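Long-range contacts in Pex protein (Anabaena sp. PCC 7120, PDB 2DQL), which is associated with the cyanobacterial circadian clock and, as a PadR-like winged-helix protein, probably binds DNA to regulate transcription: residues P15-Q20 and T51-D56; Q20-C25 and R104-Y109; C25-V30 and T39-Q44; A71-W76 and Q90-W95. All coordinates share one frame; numbering follows the deposited sequence.

In the fold
The four contacts tie a PadR-like winged-helix fold together around helix 20-31. Contact 1 pairs strands 16-17 and 52-53, bracketing contact 3, in which helices 20-31 and 38-48 meet; the centres of these two lie about 11 Å apart. Contact 2 joins the start of helix 20-31 to helix 96-112, so the chain between its segments contains contact 3 and contact 4. Contacts 2 and 3 share Cys-25. Contact 4, the base of hairpin 72-77/86-91, lies about 23 Å from contact 1, across the chain's centre, and reaches contact 3 through Ile-72 and Leu-28. Contacts 1, 2 and 3 touch the second subunit, so the helical core adjoins the dimer interface while the hairpin projects from its far side.

Contact 1 of 4, residues P15-Q20 and T51-D56; sequences PTYLCQ and TYRLSD
CG is anti to the carbonyl carbon in both Tyr-17 (chi1 -86°) and Arg-53 (chi1 -65°), which are paired in a short parallel ribbon, put their side chains on one face and cross obliquely. The result is a CH-pi contact: Arg-53 CB sits over the centre of the Tyr-17 ring, 3.5 Å from its centroid. Arg-53 then bends at chi2 and passes Pro-15, CG to CG at 3.6 Å, with the proline ring over one guanidinium face. Arg-53 NH1 turns back to donate to Tyr-52 O and to Pro-50 O, which fixes the guanidinium. Three backbone bonds hold the strands: Thr-16 N to Thr-51 O at 2.8 Å, Arg-53 N to Thr-16 O at 2.9 Å, and Leu-18 N nearly along the C=O axis of Arg-53 at 3.0 Å from its O. Waters continue the pairing at both ends, one linking Thr-16 OG1 to Thr-51 O, the other Leu-18 O to Ser-55 N. Across the ribbon from Tyr-17, Thr-16 CB lies against the Tyr-52 ring, and Leu-18 CD2 reaches Tyr-52 CD1 at 3.6 Å. Ser-55 OG caps helix 56-68 through Val-58 N, Leu-18 packs on Leu-45 of helix 38-48, and Leu-18 and Tyr-52 rest on helix 96-112.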
# COMPACT_ATOMS: atom_id res chain seq x y z
N PRO A 15 3.97 -9.02 2.90
CA PRO A 15 4.88 -8.41 1.93
C PRO A 15 4.31 -7.13 1.34
O PRO A 15 3.09 -6.94 1.32
CB PRO A 15 5.05 -9.52 0.89
CG PRO A 15 3.73 -10.21 0.92
CD PRO A 15 3.43 -10.30 2.41
N THR A 16 5.19 -6.26 0.86
CA THR A 16 4.78 -5.00 0.27
C THR A 16 4.56 -5.18 -1.23
O THR A 16 5.44 -5.66 -1.93
CB THR A 16 5.86 -3.90 0.44
OG1 THR A 16 6.14 -3.72 1.84
CG2 THR A 16 5.38 -2.58 -0.15
N TYR A 17 3.37 -4.81 -1.71
CA TYR A 17 3.08 -4.90 -3.14
C TYR A 17 3.54 -3.60 -3.78
O TYR A 17 3.16 -2.52 -3.34
CB TYR A 17 1.58 -5.10 -3.39
CG TYR A 17 1.15 -6.54 -3.36
CD1 TYR A 17 1.08 -7.24 -2.15
CD2 TYR A 17 0.86 -7.23 -4.53
CE1 TYR A 17 0.74 -8.59 -2.12
CE2 TYR A 17 0.52 -8.57 -4.51
CZ TYR A 17 0.46 -9.25 -3.30
OH TYR A 17 0.14 -10.58 -3.29
N LEU A 18 4.36 -3.70 -4.82
CA LEU A 18 4.87 -2.51 -5.48
C LEU A 18 3.77 -1.68 -6.13
O LEU A 18 2.79 -2.23 -6.64
CB LEU A 18 5.89 -2.91 -6.57
CG LEU A 18 7.06 -3.81 -6.18
CD1 LEU A 18 8.00 -3.95 -7.38
CD2 LEU A 18 7.81 -3.22 -4.98
N CYS A 19 3.94 -0.37 -6.11
CA CYS A 19 2.98 0.52 -6.76
C CYS A 19 3.58 0.68 -8.16
O CYS A 19 4.72 0.26 -8.39
CB CYS A 19 2.88 1.87 -6.05
SG CYS A 19 4.42 2.81 -5.96
N GLN A 20 2.83 1.30 -9.07
CA GLN A 20 3.29 1.47 -10.44
C GLN A 20 4.65 2.14 -10.61
O GLN A 20 5.50 1.65 -11.35
CB GLN A 20 2.24 2.24 -11.25
CG GLN A 20 2.49 2.20 -12.76
CD GLN A 20 1.43 2.96 -13.54
OE1 GLN A 20 0.23 2.81 -13.29
NE2 GLN A 20 1.87 3.78 -14.49
N THR A 51 10.10 -10.13 0.81
CA THR A 51 9.17 -9.22 1.47
C THR A 51 8.44 -8.29 0.50
O THR A 51 7.79 -7.33 0.91
CB THR A 51 9.88 -8.36 2.54
OG1 THR A 51 10.87 -7.53 1.92
CG2 THR A 51 10.54 -9.24 3.59
N TYR A 52 8.56 -8.58 -0.79
CA TYR A 52 7.91 -7.78 -1.82
C TYR A 52 7.13 -8.65 -2.80
O TYR A 52 7.43 -9.83 -2.98
CB TYR A 52 8.95 -6.95 -2.59
CG TYR A 52 9.53 -5.83 -1.77
CD1 TYR A 52 8.97 -4.56 -1.80
CD2 TYR A 52 10.62 -6.06 -0.93
CE1 TYR A 52 9.48 -3.53 -1.01
CE2 TYR A 52 11.14 -5.04 -0.14
CZ TYR A 52 10.56 -3.78 -0.18
OH TYR A 52 11.08 -2.78 0.60
N ARG A 53 6.13 -8.05 -3.43
CA ARG A 53 5.30 -8.74 -4.40
C ARG A 53 4.93 -7.79 -5.52
O ARG A 53 4.93 -6.57 -5.36
CB ARG A 53 4.02 -9.27 -3.75
CG ARG A 53 4.23 -10.34 -2.69
CD ARG A 53 4.62 -11.67 -3.30
NE ARG A 53 4.72 -12.72 -2.29
CZ ARG A 53 5.69 -12.82 -1.38
NH1 ARG A 53 6.68 -11.93 -1.35
NH2 ARG A 53 5.67 -13.80 -0.50
N LEU A 54 4.61 -8.36 -6.68
CA LEU A 54 4.19 -7.56 -7.82
C LEU A 54 2.91 -8.19 -8.34
O LEU A 54 2.91 -9.36 -8.74
CB LEU A 54 5.25 -7.56 -8.92
CG LEU A 54 4.85 -6.85 -10.22
CD1 LEU A 54 4.47 -5.40 -9.94
CD2 LEU A 54 6.01 -6.91 -11.21
N SER A 55 1.82 -7.43 -8.32
CA SER A 55 0.54 -7.93 -8.78
C SER A 55 0.49 -7.92 -10.30
O SER A 55 1.23 -7.19 -10.96
CB SER A 55 -0.61 -7.07 -8.25
OG SER A 55 -0.70 -5.84 -8.95
N ASP A 56 -0.39 -8.74 -10.84
CA ASP A 56 -0.56 -8.83 -12.27
C ASP A 56 -1.05 -7.48 -12.80
O ASP A 56 -0.63 -7.02 -13.86
CB ASP A 56 -1.57 -9.94 -12.58
CG ASP A 56 -1.69 -10.22 -14.04
OD1 ASP A 56 -2.77 -9.93 -14.61
OD2 ASP A 56 -0.72 -10.74 -14.63
O HOH W 1 7.96 -5.57 2.94
O HOH W 2 1.80 -4.79 -7.00

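Contact 2 of 4, residues Q20-C25 and R104-Y109; sequences QEVAIC and RLWQNY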
# COMPACT_ATOMS: atom_id res chain seq x y z
N GLN A 20 2.83 1.30 -9.07
CA GLN A 20 3.29 1.47 -10.44
C GLN A 20 4.65 2.14 -10.61
O GLN A 20 5.50 1.65 -11.35
CB GLN A 20 2.24 2.24 -11.25
CG GLN A 20 2.49 2.20 -12.76
CD GLN A 20 1.43 2.96 -13.54
OE1 GLN A 20 0.23 2.81 -13.29
NE2 GLN A 20 1.87 3.78 -14.49
N GLU A 21 4.86 3.26 -9.93
CA GLU A 21 6.12 3.98 -10.04
C GLU A 21 7.33 3.12 -9.70
O GLU A 21 8.34 3.15 -10.41
CB GLU A 21 6.10 5.23 -9.15
CG GLU A 21 5.04 6.25 -9.55
CD GLU A 21 3.70 6.05 -8.85
OE1 GLU A 21 3.32 4.89 -8.54
OE2 GLU A 21 3.00 7.06 -8.62
N VAL A 22 7.22 2.34 -8.63
CA VAL A 22 8.31 1.47 -8.21
C VAL A 22 8.45 0.27 -9.15
O VAL A 22 9.56 -0.11 -9.52
CB VAL A 22 8.10 0.97 -6.76
CG1 VAL A 22 9.23 0.02 -6.37
CG2 VAL A 22 8.04 2.16 -5.81
N ALA A 23 7.33 -0.31 -9.55
CA ALA A 23 7.35 -1.46 -10.45
C ALA A 23 8.03 -1.12 -11.78
O ALA A 23 8.74 -1.95 -12.35
CB ALA A 23 5.94 -1.96 -10.70
N ILE A 24 7.80 0.09 -12.27
CA ILE A 24 8.41 0.52 -13.53
C ILE A 24 9.93 0.48 -13.41
O ILE A 24 10.62 -0.02 -14.30
CB ILE A 24 7.96 1.95 -13.90
CG1 ILE A 24 6.48 1.94 -14.32
CG2 ILE A 24 8.85 2.52 -15.00
CD1 ILE A 24 5.89 3.34 -14.48
N CYS A 25 10.46 0.99 -12.30
CA CYS A 25 11.90 1.00 -12.09
C CYS A 25 12.44 -0.42 -11.89
O CYS A 25 13.51 -0.76 -12.41
CB CYS A 25 12.25 1.87 -10.88
SG CYS A 25 11.76 3.59 -11.10
N ARG A 104 18.43 2.69 -10.88
CA ARG A 104 19.13 3.11 -9.67
C ARG A 104 18.13 3.50 -8.59
O ARG A 104 18.37 3.28 -7.41
CB ARG A 104 20.08 4.28 -9.97
CG ARG A 104 21.42 3.86 -10.56
CD ARG A 104 22.39 5.04 -10.65
NE ARG A 104 22.26 5.80 -11.89
CZ ARG A 104 22.73 5.40 -13.06
NH1 ARG A 104 23.38 4.24 -13.17
NH2 ARG A 104 22.56 6.15 -14.14
N LEU A 105 17.01 4.08 -9.00
CA LEU A 105 15.98 4.46 -8.03
C LEU A 105 15.45 3.21 -7.34
O LEU A 105 15.18 3.22 -6.14
CB LEU A 105 14.84 5.21 -8.73
CG LEU A 105 15.21 6.56 -9.36
CD1 LEU A 105 13.97 7.21 -9.98
CD2 LEU A 105 15.83 7.47 -8.30
N TRP A 106 15.30 2.13 -8.10
CA TRP A 106 14.82 0.87 -7.55
C TRP A 106 15.84 0.32 -6.56
O TRP A 106 15.49 -0.04 -5.43
CB TRP A 106 14.57 -0.15 -8.66
CG TRP A 106 14.54 -1.57 -8.17
CD1 TRP A 106 15.49 -2.53 -8.40
CD2 TRP A 106 13.55 -2.17 -7.34
NE1 TRP A 106 15.15 -3.70 -7.75
CE2 TRP A 106 13.96 -3.50 -7.09
CE3 TRP A 106 12.35 -1.72 -6.77
CZ2 TRP A 106 13.21 -4.38 -6.30
CZ3 TRP A 106 11.61 -2.59 -5.98
CH2 TRP A 106 12.04 -3.91 -5.75
N GLN A 107 17.09 0.25 -6.98
CA GLN A 107 18.14 -0.28 -6.12
C GLN A 107 18.24 0.47 -4.79
O GLN A 107 18.38 -0.14 -3.74
CB GLN A 107 19.49 -0.26 -6.85
CG GLN A 107 19.47 -1.06 -8.14
CD GLN A 107 20.83 -1.14 -8.81
OE1 GLN A 107 21.76 -1.74 -8.27
NE2 GLN A 107 20.95 -0.52 -9.97
N ASN A 108 18.16 1.80 -4.85
CA ASN A 108 18.22 2.60 -3.63
C ASN A 108 16.98 2.37 -2.78
O ASN A 108 17.05 2.26 -1.56
CB ASN A 108 18.34 4.09 -3.97
CG ASN A 108 19.70 4.46 -4.53
OD1 ASN A 108 20.72 4.25 -3.88
ND2 ASN A 108 19.72 5.02 -5.73
N TYR A 109 15.83 2.29 -3.45
CA TYR A 109 14.55 2.07 -2.79
C TYR A 109 14.53 0.76 -2.00
O TYR A 109 14.09 0.71 -0.85
CB TYR A 109 13.44 2.04 -3.84
CG TYR A 109 12.07 1.69 -3.31
CD1 TYR A 109 11.24 2.66 -2.74
CD2 TYR A 109 11.58 0.38 -3.39
CE1 TYR A 109 9.97 2.34 -2.28
CE2 TYR A 109 10.31 0.05 -2.93
CZ TYR A 109 9.51 1.04 -2.38
OH TYR A 109 8.23 0.72 -1.96
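Val-22 carries one end of this helix crossing, its CB directed at helix 104-109 and its two methyls divided between two aromatic rings. From CB, Val-22 CG1 runs anti to the backbone N (chi1 178°) and meets the indole of Trp-106 at its edge, near the ring plane, 3.6 Å from Trp-106 CZ3. Val-22 CG1 also lies 3.6 Å from Tyr-109 CE2, so it fits between the two rings. Val-22 CG2, beside the backbone N, stands over one face of the Tyr-109 ring, displaced toward the rim and 4.1 Å from the centroid, a CH-pi contact. One turn on, Cys-25 CB meets Trp-106 CB at 3.8 Å, while its SG turns to Leu-105 CB at 4.2 Å. No hydrogen bond joins the segments: the interface is apolar, its axes 8.8 Å apart at 111°. Trp-106 and Tyr-109 both have CG anti to the backbone N, which sends their rings toward helix 20-31, and the indole also meets the rings of Tyr-26 and Tyr-29. Phe-9 and Ile-6 of the second subunit pack on Val-22 and Cys-25, bringing the partner chain to the crossing. A C-terminal helix laid across the first helix of a winged-helix domain, close to the subunit interface, is consistent with the dimeric PadR-like family.

Contact 3 of 4, residues C25-V30 and T39-Q44; sequences CYILYV and TELIQQ. With PO4 (phosphate ion), chain C.
The close side of this crossing is formed by Leu-41, whose isobutyl end is turned in toward helix 25-30. Leu-41 CD2 lies 3.7 Å from Val-30 CG1, the two side chains crossing obliquely, and CD1 meets Ile-27 CG2 more distantly at 4.2 Å, at about a right angle. The axes stay 10.9 Å apart and cross at 103°, so side chains rather than backbones fill the interface. Tyr-26 bridges the separation: CG anti to the backbone N (chi1 160°) sends the ring across edge-on, and OH donates to Leu-41 O over 2.7 Å, in the carbonyl plane and on a lone pair. Tyr-26 OH also rests 3.7 Å from Gln-44 CB. Toward solvent the fit loosens. Gln-44, extended beyond CG, meets Val-30 tip to tip, NE2 3.7 Å from CG2, but that amide nitrogen is bound to Glu-48 of its own helix. Farther round, exposed Thr-39 takes no part in the crossing; its OG1, less surely placed, donates to a phosphate, probably from the crystallisation liquor, which Arg-82 and Arg-86 also bind. The chemistry implies an apolar pairing of two helices of the winged-helix domain, pinned by one buried phenol bond, while the phosphate marks an anion-attracting surface consistent with DNA-backbone binding.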
# COMPACT_ATOMS: atom_id res chain seq x y z
N CYS A 25 10.46 0.99 -12.30
CA CYS A 25 11.90 1.00 -12.09
C CYS A 25 12.44 -0.42 -11.89
O CYS A 25 13.51 -0.76 -12.41
CB CYS A 25 12.25 1.87 -10.88
SG CYS A 25 11.76 3.59 -11.10
N TYR A 26 11.70 -1.24 -11.16
CA TYR A 26 12.11 -2.63 -10.94
C TYR A 26 12.17 -3.38 -12.27
O TYR A 26 13.13 -4.09 -12.57
CB TYR A 26 11.13 -3.34 -10.00
CG TYR A 26 11.20 -4.85 -10.10
CD1 TYR A 26 12.34 -5.55 -9.72
CD2 TYR A 26 10.14 -5.57 -10.65
CE1 TYR A 26 12.43 -6.93 -9.89
CE2 TYR A 26 10.22 -6.94 -10.84
CZ TYR A 26 11.37 -7.62 -10.46
OH TYR A 26 11.46 -8.97 -10.67
N ILE A 27 11.13 -3.21 -13.08
CA ILE A 27 11.10 -3.89 -14.37
C ILE A 27 12.29 -3.49 -15.24
O ILE A 27 12.92 -4.35 -15.85
CB ILE A 27 9.76 -3.63 -15.09
CG1 ILE A 27 8.64 -4.35 -14.33
CG2 ILE A 27 9.82 -4.13 -16.55
CD1 ILE A 27 7.24 -3.94 -14.71
N LEU A 28 12.60 -2.20 -15.30
CA LEU A 28 13.74 -1.76 -16.11
C LEU A 28 15.04 -2.32 -15.55
O LEU A 28 15.95 -2.66 -16.30
CB LEU A 28 13.80 -0.23 -16.17
CG LEU A 28 12.71 0.39 -17.04
CD1 LEU A 28 12.74 1.90 -16.91
CD2 LEU A 28 12.92 -0.03 -18.49
N TYR A 29 15.13 -2.40 -14.22
CA TYR A 29 16.31 -2.96 -13.57
C TYR A 29 16.54 -4.39 -14.08
O TYR A 29 17.67 -4.77 -14.41
CB TYR A 29 16.10 -2.98 -12.05
CG TYR A 29 17.04 -3.90 -11.30
CD1 TYR A 29 18.38 -3.55 -11.11
CD2 TYR A 29 16.60 -5.12 -10.79
CE1 TYR A 29 19.25 -4.40 -10.43
CE2 TYR A 29 17.46 -5.97 -10.11
CZ TYR A 29 18.78 -5.61 -9.94
OH TYR A 29 19.64 -6.45 -9.27
N VAL A 30 15.47 -5.18 -14.14
CA VAL A 30 15.58 -6.55 -14.62
C VAL A 30 15.88 -6.62 -16.11
O VAL A 30 16.76 -7.37 -16.53
CB VAL A 30 14.29 -7.36 -14.36
CG1 VAL A 30 14.40 -8.75 -15.00
CG2 VAL A 30 14.04 -7.50 -12.86
N THR A 39 5.46 -13.33 -16.31
CA THR A 39 5.48 -14.27 -15.20
C THR A 39 6.83 -14.29 -14.49
O THR A 39 6.87 -14.43 -13.26
CB THR A 39 5.11 -15.69 -15.67
OG1 THR A 39 6.15 -16.22 -16.50
CG2 THR A 39 3.82 -15.65 -16.45
N GLU A 40 7.92 -14.15 -15.24
CA GLU A 40 9.25 -14.17 -14.64
C GLU A 40 9.49 -12.91 -13.82
O GLU A 40 10.09 -12.96 -12.74
CB GLU A 40 10.32 -14.30 -15.72
CG GLU A 40 11.73 -14.43 -15.16
CD GLU A 40 12.75 -14.68 -16.25
OE1 GLU A 40 13.00 -13.77 -17.06
OE2 GLU A 40 13.31 -15.80 -16.29
N LEU A 41 9.04 -11.77 -14.34
CA LEU A 41 9.21 -10.51 -13.63
C LEU A 41 8.57 -10.61 -12.25
O LEU A 41 9.14 -10.15 -11.26
CB LEU A 41 8.59 -9.36 -14.43
CG LEU A 41 9.43 -8.98 -15.66
CD1 LEU A 41 8.62 -8.12 -16.62
CD2 LEU A 41 10.69 -8.24 -15.18
N ILE A 42 7.40 -11.23 -12.19
CA ILE A 42 6.69 -11.38 -10.92
C ILE A 42 7.40 -12.37 -10.00
O ILE A 42 7.68 -12.06 -8.85
CB ILE A 42 5.24 -11.85 -11.14
CG1 ILE A 42 4.44 -10.74 -11.83
CG2 ILE A 42 4.59 -12.21 -9.79
CD1 ILE A 42 3.02 -11.13 -12.20
N GLN A 43 7.71 -13.55 -10.53
CA GLN A 43 8.37 -14.57 -9.73
C GLN A 43 9.75 -14.16 -9.24
O GLN A 43 10.11 -14.39 -8.09
CB GLN A 43 8.46 -15.88 -10.52
CG GLN A 43 8.92 -17.06 -9.68
CD GLN A 43 8.04 -17.27 -8.46
OE1 GLN A 43 6.83 -17.44 -8.57
NE2 GLN A 43 8.66 -17.26 -7.28
N GLN A 44 10.53 -13.54 -10.13
CA GLN A 44 11.88 -13.12 -9.78
C GLN A 44 11.90 -12.12 -8.63
O GLN A 44 12.83 -12.12 -7.82
CB GLN A 44 12.57 -12.49 -11.01
CG GLN A 44 14.05 -12.25 -10.82
CD GLN A 44 14.73 -11.76 -12.09
OE1 GLN A 44 14.53 -12.31 -13.17
NE2 GLN A 44 15.56 -10.73 -11.96
P PO4 C . 4.34 -17.32 -20.02
O1 PO4 C . 4.75 -17.40 -18.60
O2 PO4 C . 5.26 -18.15 -20.84
O3 PO4 C . 2.96 -17.83 -20.18
O4 PO4 C . 4.39 -15.91 -20.49

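Contact 4 of 4, residues A71-W76 and Q90-W95; sequences AITGYW and QVSPEW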
# COMPACT_ATOMS: atom_id res chain seq x y z
N ALA A 71 9.84 2.75 -24.19
CA ALA A 71 11.00 2.44 -23.36
C ALA A 71 11.39 0.97 -23.48
O ALA A 71 12.51 0.59 -23.15
CB ALA A 71 10.71 2.78 -21.90
N ILE A 72 10.44 0.15 -23.92
CA ILE A 72 10.70 -1.27 -24.10
C ILE A 72 10.04 -1.74 -25.39
O ILE A 72 9.12 -1.10 -25.91
CB ILE A 72 10.16 -2.14 -22.92
CG1 ILE A 72 8.63 -2.07 -22.84
CG2 ILE A 72 10.79 -1.69 -21.60
CD1 ILE A 72 8.02 -3.04 -21.82
N THR A 73 10.53 -2.86 -25.92
CA THR A 73 9.97 -3.45 -27.12
C THR A 73 9.50 -4.84 -26.74
O THR A 73 10.11 -5.51 -25.92
CB THR A 73 11.01 -3.58 -28.26
OG1 THR A 73 12.11 -4.38 -27.81
CG2 THR A 73 11.53 -2.22 -28.68
N GLY A 74 8.40 -5.27 -27.34
CA GLY A 74 7.90 -6.60 -27.06
C GLY A 74 7.88 -7.42 -28.33
O GLY A 74 7.77 -6.86 -29.42
N TYR A 75 8.02 -8.73 -28.20
CA TYR A 75 7.99 -9.62 -29.36
C TYR A 75 7.60 -11.02 -28.90
O TYR A 75 7.71 -11.35 -27.72
CB TYR A 75 9.34 -9.63 -30.07
CG TYR A 75 10.40 -10.51 -29.44
CD1 TYR A 75 10.54 -11.84 -29.82
CD2 TYR A 75 11.26 -10.01 -28.46
CE1 TYR A 75 11.50 -12.66 -29.24
CE2 TYR A 75 12.23 -10.81 -27.88
CZ TYR A 75 12.35 -12.14 -28.27
OH TYR A 75 13.29 -12.95 -27.70
N TRP A 76 7.14 -11.85 -29.83
CA TRP A 76 6.74 -13.21 -29.51
C TRP A 76 7.87 -14.21 -29.70
O TRP A 76 8.54 -14.22 -30.73
CB TRP A 76 5.56 -13.65 -30.38
CG TRP A 76 4.29 -12.97 -30.04
CD1 TRP A 76 3.68 -11.96 -30.72
CD2 TRP A 76 3.47 -13.24 -28.90
NE1 TRP A 76 2.53 -11.59 -30.08
CE2 TRP A 76 2.37 -12.36 -28.96
CE3 TRP A 76 3.56 -14.14 -27.83
CZ2 TRP A 76 1.36 -12.35 -27.99
CZ3 TRP A 76 2.55 -14.14 -26.86
CH2 TRP A 76 1.47 -13.24 -26.95
N GLN A 90 12.23 -6.28 -23.99
CA GLN A 90 13.63 -5.84 -23.97
C GLN A 90 13.63 -4.33 -23.83
O GLN A 90 12.73 -3.66 -24.31
CB GLN A 90 14.35 -6.18 -25.27
CG GLN A 90 14.47 -7.64 -25.60
CD GLN A 90 15.44 -7.88 -26.75
OE1 GLN A 90 15.66 -7.00 -27.59
NE2 GLN A 90 16.01 -9.07 -26.79
N VAL A 91 14.65 -3.78 -23.19
CA VAL A 91 14.71 -2.33 -23.08
C VAL A 91 15.01 -1.79 -24.48
O VAL A 91 15.77 -2.41 -25.23
CB VAL A 91 15.84 -1.87 -22.15
CG1 VAL A 91 15.87 -0.35 -22.08
CG2 VAL A 91 15.66 -2.45 -20.77
N SER A 92 14.40 -0.67 -24.84
CA SER A 92 14.66 -0.08 -26.15
C SER A 92 16.10 0.43 -26.14
O SER A 92 16.55 1.01 -25.15
CB SER A 92 13.68 1.06 -26.44
OG SER A 92 12.35 0.56 -26.55
N PRO A 93 16.85 0.21 -27.23
CA PRO A 93 18.24 0.64 -27.34
C PRO A 93 18.54 2.07 -26.87
O PRO A 93 19.46 2.29 -26.08
CB PRO A 93 18.55 0.44 -28.82
CG PRO A 93 17.73 -0.77 -29.15
CD PRO A 93 16.41 -0.46 -28.47
N GLU A 94 17.76 3.03 -27.34
CA GLU A 94 18.00 4.42 -26.96
C GLU A 94 17.57 4.79 -25.55
O GLU A 94 17.86 5.90 -25.08
CB GLU A 94 17.34 5.37 -27.97
CG GLU A 94 18.13 5.47 -29.26
CD GLU A 94 19.56 5.89 -29.01
OE1 GLU A 94 19.78 7.03 -28.56
OE2 GLU A 94 20.48 5.07 -29.26
N TRP A 95 16.89 3.87 -24.86
CA TRP A 95 16.46 4.13 -23.49
C TRP A 95 17.45 3.58 -22.47
O TRP A 95 17.19 3.60 -21.27
CB TRP A 95 15.09 3.49 -23.23
CG TRP A 95 13.95 4.42 -23.47
CD1 TRP A 95 13.46 4.82 -24.68
CD2 TRP A 95 13.15 5.08 -22.48
NE1 TRP A 95 12.41 5.68 -24.50
CE2 TRP A 95 12.20 5.86 -23.16
CE3 TRP A 95 13.15 5.08 -21.08
CZ2 TRP A 95 11.25 6.64 -22.49
CZ3 TRP A 95 12.20 5.86 -20.41
CH2 TRP A 95 11.27 6.63 -21.12
O HOH W 3 14.72 -3.55 -27.72
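Backbone hydrogen bonds come first. Thr-73 and Gln-90 form an antiparallel hydrogen-bonded pair: Thr-73 N donates to Gln-90 O at 2.8 Å, nearly along the C=O axis, and Gln-90 N returns a bond to Thr-73 O at 3.0 Å in the carbonyl plane. Past the non-hydrogen-bonded pair Ile-72 and Val-91, Ser-92 N points almost straight at Ala-71 O, 2.8 Å away and 176° at the hydrogen, though well above the carbonyl plane. A water joins Thr-73 OG1 to Val-91 O. The polar side chains find partners beyond the two segments: Ser-92 OG bonds to Arg-70 O, while Tyr-75 OH and Gln-90 NE2 both bond to Glu-35 OE1, so one carboxylate oxygen serves both. The apolar contact is concentrated at the hairpin's base. There the indole of Trp-95 lies flat against Ala-71, whose CB stands over the centre of the ring system, 3.4 Å from the six-membered centroid and 14° off the normal, a CH-pi contact. The end of the Ile-72 side chain leads away from residues 90-95, onto Leu-28 and Leu-31 of helix 20-31, helix 56-68 and Tyr-89 of the partner strand. Such a two-stranded hairpin, following helix 56-68 and leading into helix 96-112, is the wing of the winged-helix fold.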